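Local coordinates for protein CD180 antigen (Mus musculus, PDB 3T6Q) that associates with MD-1 and may cooperate with it and TLR4 in the innate immune response of B cells to bacterial lipopolysaccharide, at residues L357-E363 / N382-P388. Numbering follows the deposited sequence.
Sequences LSHDDIE and NLSYNEP. With NAG (2-acetamido-2-deoxy-beta-D-glucopyranose), chain E; MAN (alpha-D-mannopyranose), chain B; NAG (2-acetamido-2-deoxy-beta-D-glucopyranose), chain C; MAN (alpha-D-mannopyranose), chain D.
Leucine-rich repeats stack into a solenoid by giving successive coils the same loop, as residues 357-363 and 382-388 of LRR 12 and LRR 13 illustrate. Both loops leave neighbouring parallel strands and run side by side, with CA atoms 4.5 to 4.9 Å apart in the pairs S358-L383, H359-Y385, D361-N386 and E363-E387. L357 N donates to N382 O (2.8 Å) and H359 N to S384 O (3.1 Å). N386, the asparagine of the repeat's ladder, points toward the preceding coil in an m rotamer: its ND2 donates to L357 O (2.9 Å) and, within its own coil, to L383 O (3.0 Å), while its OD1 accepts from D360 N (2.9 Å) and I362 N (3.0 Å), satisfying backbone groups that lack strand partners. H359 and Y385, both left-handed (phi/psi 59/38° and 51/49°) with m side chains, form an offset stack, centroids 4.2 Å apart and planes at 7°; F409 continues it. L383 CD2 packs on L357 CB at 3.7 Å. The N-glycan on N382 lies along the histidine, whose other ring face meets a mannose. S358 OG, also hydrogen-bonded to D356, accepts from O6 of the first GlcNAc (2.9 Å), and H359 NE2 donates to O7 of the second at 2.9 Å.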
loop_
_atom_site.group_PDB
_atom_site.type_symbol
_atom_site.label_atom_id
_atom_site.label_comp_id
_atom_site.label_asym_id
_atom_site.label_seq_id
_atom_site.Cartn_x
_atom_site.Cartn_y
_atom_site.Cartn_z
ATOM N N LEU A 357 29.719 -0.723 -31.371
ATOM C CA LEU A 357 30.022 0.715 -31.449
ATOM C C LEU A 357 28.867 1.449 -32.147
ATOM O O LEU A 357 29.073 2.345 -32.988
ATOM C CB LEU A 357 31.319 0.964 -32.196
ATOM C CG LEU A 357 32.613 0.493 -31.524
ATOM C CD1 LEU A 357 33.770 0.572 -32.527
ATOM C CD2 LEU A 357 32.885 1.289 -30.249
ATOM N N SER A 358 27.666 1.049 -31.780
ATOM C CA SER A 358 26.456 1.612 -32.358
ATOM C C SER A 358 26.040 2.938 -31.715
ATOM O O SER A 358 26.391 3.214 -30.569
ATOM C CB SER A 358 25.309 0.593 -32.339
ATOM O OG SER A 358 24.922 0.244 -31.042
ATOM N N HIS A 359 25.298 3.748 -32.475
ATOM C CA HIS A 359 24.682 4.967 -31.915
ATOM C C HIS A 359 25.748 5.893 -31.348
ATOM O O HIS A 359 25.533 6.550 -30.322
ATOM C CB HIS A 359 23.735 4.546 -30.802
ATOM C CG HIS A 359 22.347 4.169 -31.265
ATOM N ND1 HIS A 359 21.497 5.068 -31.798
ATOM C CD2 HIS A 359 21.698 2.937 -31.297
ATOM C CE1 HIS A 359 20.319 4.470 -32.092
ATOM N NE2 HIS A 359 20.439 3.153 -31.802
ATOM N N ASP A 360 26.891 5.988 -32.012
ATOM C CA ASP A 360 28.005 6.755 -31.486
ATOM C C ASP A 360 28.347 8.039 -32.304
ATOM O O ASP A 360 29.377 8.689 -32.043
ATOM C CB ASP A 360 29.231 5.841 -31.370
ATOM C CG ASP A 360 29.210 4.963 -30.088
ATOM O OD1 ASP A 360 28.487 5.273 -29.136
ATOM O OD2 ASP A 360 29.950 3.951 -30.047
ATOM N N ASP A 361 27.531 8.324 -33.333
ATOM C CA ASP A 361 27.777 9.383 -34.315
ATOM C C ASP A 361 29.165 9.322 -34.923
ATOM O O ASP A 361 29.809 10.363 -35.114
ATOM C CB ASP A 361 27.593 10.749 -33.671
ATOM C CG ASP A 361 26.121 11.181 -33.595
ATOM O OD1 ASP A 361 25.236 10.661 -34.346
ATOM O OD2 ASP A 361 25.852 12.069 -32.758
ATOM N N ILE A 362 29.673 8.108 -35.152
ATOM C CA ILE A 362 31.029 7.949 -35.636
ATOM C C ILE A 362 30.983 8.364 -37.109
ATOM O O ILE A 362 30.034 7.960 -37.855
ATOM C CB ILE A 362 31.512 6.476 -35.500
ATOM C CG1 ILE A 362 31.720 6.121 -34.000
ATOM C CG2 ILE A 362 32.747 6.189 -36.356
ATOM C CD1 ILE A 362 31.590 4.609 -33.754
ATOM N N GLU A 363 32.001 9.131 -37.506
ATOM C CA GLU A 363 32.171 9.574 -38.918
ATOM C C GLU A 363 33.648 9.393 -39.314
ATOM O O GLU A 363 34.549 9.721 -38.536
ATOM C CB GLU A 363 31.740 11.057 -39.080
ATOM C CG GLU A 363 31.591 11.538 -40.544
ATOM C CD GLU A 363 32.906 12.017 -41.183
ATOM O OE1 GLU A 363 32.998 12.096 -42.458
ATOM O OE2 GLU A 363 33.874 12.311 -40.418
ATOM N N ASN A 382 29.325 -4.240 -34.632
ATOM C CA ASN A 382 28.116 -3.464 -34.786
ATOM C C ASN A 382 28.466 -1.974 -34.895
ATOM O O ASN A 382 28.963 -1.411 -33.943
ATOM C CB ASN A 382 27.192 -3.720 -33.583
ATOM C CG ASN A 382 25.792 -3.222 -33.842
ATOM O OD1 ASN A 382 25.585 -2.301 -34.641
ATOM N ND2 ASN A 382 24.825 -3.812 -33.170
ATOM N N LEU A 383 28.260 -1.390 -36.089
ATOM C CA LEU A 383 28.545 0.008 -36.373
ATOM C C LEU A 383 27.261 0.698 -36.831
ATOM O O LEU A 383 27.293 1.686 -37.585
ATOM C CB LEU A 383 29.676 0.129 -37.446
ATOM C CG LEU A 383 31.073 -0.119 -36.800
ATOM C CD1 LEU A 383 32.097 -0.338 -37.879
ATOM C CD2 LEU A 383 31.462 1.074 -35.925
ATOM N N SER A 384 26.121 0.162 -36.384
ATOM C CA SER A 384 24.811 0.640 -36.825
ATOM C C SER A 384 24.566 2.011 -36.222
ATOM O O SER A 384 25.182 2.373 -35.210
ATOM C CB SER A 384 23.658 -0.335 -36.460
ATOM O OG SER A 384 23.476 -0.386 -35.021
ATOM N N TYR A 385 23.641 2.749 -36.840
ATOM C CA TYR A 385 23.244 4.095 -36.371
ATOM C C TYR A 385 24.429 5.049 -36.138
ATOM O O TYR A 385 24.522 5.702 -35.063
ATOM C CB TYR A 385 22.419 4.005 -35.064
ATOM C CG TYR A 385 21.084 3.324 -35.235
ATOM C CD1 TYR A 385 19.980 4.034 -35.753
ATOM C CD2 TYR A 385 20.933 1.964 -34.932
ATOM C CE1 TYR A 385 18.744 3.413 -35.910
ATOM C CE2 TYR A 385 19.702 1.323 -35.086
ATOM C CZ TYR A 385 18.616 2.073 -35.564
ATOM O OH TYR A 385 17.416 1.458 -35.712
ATOM N N ASN A 386 25.322 5.143 -37.120
ATOM C CA ASN A 386 26.418 6.084 -37.040
ATOM C C ASN A 386 26.317 7.102 -38.179
ATOM O O ASN A 386 25.352 7.059 -38.967
ATOM C CB ASN A 386 27.754 5.360 -37.009
ATOM C CG ASN A 386 28.088 4.848 -35.604
ATOM O OD1 ASN A 386 28.135 5.636 -34.663
ATOM N ND2 ASN A 386 28.271 3.541 -35.452
ATOM N N GLU A 387 27.263 8.035 -38.211
ATOM C CA GLU A 387 27.351 9.017 -39.286
ATOM C C GLU A 387 28.123 8.373 -40.444
ATOM O O GLU A 387 28.528 7.201 -40.354
ATOM C CB GLU A 387 27.998 10.327 -38.780
ATOM C CG GLU A 387 27.047 11.099 -37.892
ATOM C CD GLU A 387 25.901 11.698 -38.678
ATOM O OE1 GLU A 387 24.758 11.353 -38.416
ATOM O OE2 GLU A 387 26.145 12.507 -39.581
ATOM N N PRO A 388 28.296 9.100 -41.545
ATOM C CA PRO A 388 28.859 8.450 -42.738
ATOM C C PRO A 388 30.259 7.855 -42.590
ATOM O O PRO A 388 31.192 8.478 -42.098
ATOM C CB PRO A 388 28.788 9.569 -43.804
ATOM C CG PRO A 388 27.638 10.403 -43.355
ATOM C CD PRO A 388 27.838 10.477 -41.864
HETATM C C1 NAG E . 23.460 -3.406 -33.378
HETATM C C2 NAG E . 22.490 -4.565 -33.043
HETATM C C3 NAG E . 21.026 -4.095 -33.203
HETATM C C4 NAG E . 20.788 -2.768 -32.487
HETATM C C5 NAG E . 21.854 -1.764 -32.883
HETATM C C6 NAG E . 21.723 -0.396 -32.216
HETATM C C7 NAG E . 22.830 -6.974 -33.419
HETATM C C8 NAG E . 23.133 -8.036 -34.429
HETATM N N2 NAG E . 22.761 -5.709 -33.881
HETATM O O3 NAG E . 20.191 -5.089 -32.671
HETATM O O4 NAG E . 19.542 -2.160 -32.837
HETATM O O5 NAG E . 23.156 -2.282 -32.607
HETATM O O6 NAG E . 22.133 -0.458 -30.848
HETATM O O7 NAG E . 22.649 -7.294 -32.244
HETATM C C1 MAN B . 16.790 4.397 -30.712
HETATM C C2 MAN B . 16.768 5.567 -29.725
HETATM C C3 MAN B . 16.059 6.757 -30.341
HETATM C C4 MAN B . 16.707 7.134 -31.672
HETATM C C5 MAN B . 16.607 5.915 -32.600
HETATM C C6 MAN B . 17.215 6.164 -33.996
HETATM O O2 MAN B . 18.101 5.991 -29.491
HETATM O O3 MAN B . 16.087 7.854 -29.438
HETATM O O4 MAN B . 15.966 8.196 -32.214
HETATM O O5 MAN B . 17.256 4.799 -31.984
HETATM O O6 MAN B . 18.509 6.719 -33.872
HETATM C C1 NAG C . 18.352 -2.760 -32.322
HETATM C C2 NAG C . 17.430 -1.596 -31.928
HETATM C C3 NAG C . 16.041 -2.110 -31.531
HETATM C C4 NAG C . 15.455 -3.089 -32.564
HETATM C C5 NAG C . 16.448 -4.059 -33.172
HETATM C C6 NAG C . 15.911 -4.541 -34.557
HETATM C C7 NAG C . 18.496 0.313 -30.809
HETATM C C8 NAG C . 19.103 0.776 -29.492
HETATM N N2 NAG C . 18.026 -0.923 -30.805
HETATM O O3 NAG C . 15.118 -0.994 -31.478
HETATM O O4 NAG C . 14.519 -3.921 -31.874
HETATM O O5 NAG C . 17.745 -3.492 -33.396
HETATM O O6 NAG C . 16.730 -5.664 -34.763
HETATM O O7 NAG C . 18.474 1.038 -31.798
HETATM C C1 MAN D . 18.306 6.202 -28.049
HETATM C C2 MAN D . 19.625 6.952 -27.880
HETATM C C3 MAN D . 20.831 6.025 -28.181
HETATM C C4 MAN D . 20.699 4.742 -27.327
HETATM C C5 MAN D . 19.315 4.075 -27.541
HETATM C C6 MAN D . 19.095 2.823 -26.695
HETATM O O2 MAN D . 19.666 7.317 -26.537
HETATM O O3 MAN D . 22.016 6.711 -27.848
HETATM O O4 MAN D . 21.749 3.823 -27.614
HETATM O O5 MAN D . 18.251 4.991 -27.267
HETATM O O6 MAN D . 19.102 3.214 -25.294
HETATM O O HOH W 1 24.701 8.078 -33.908
HETATM O O HOH W 2 23.826 9.593 -36.703
#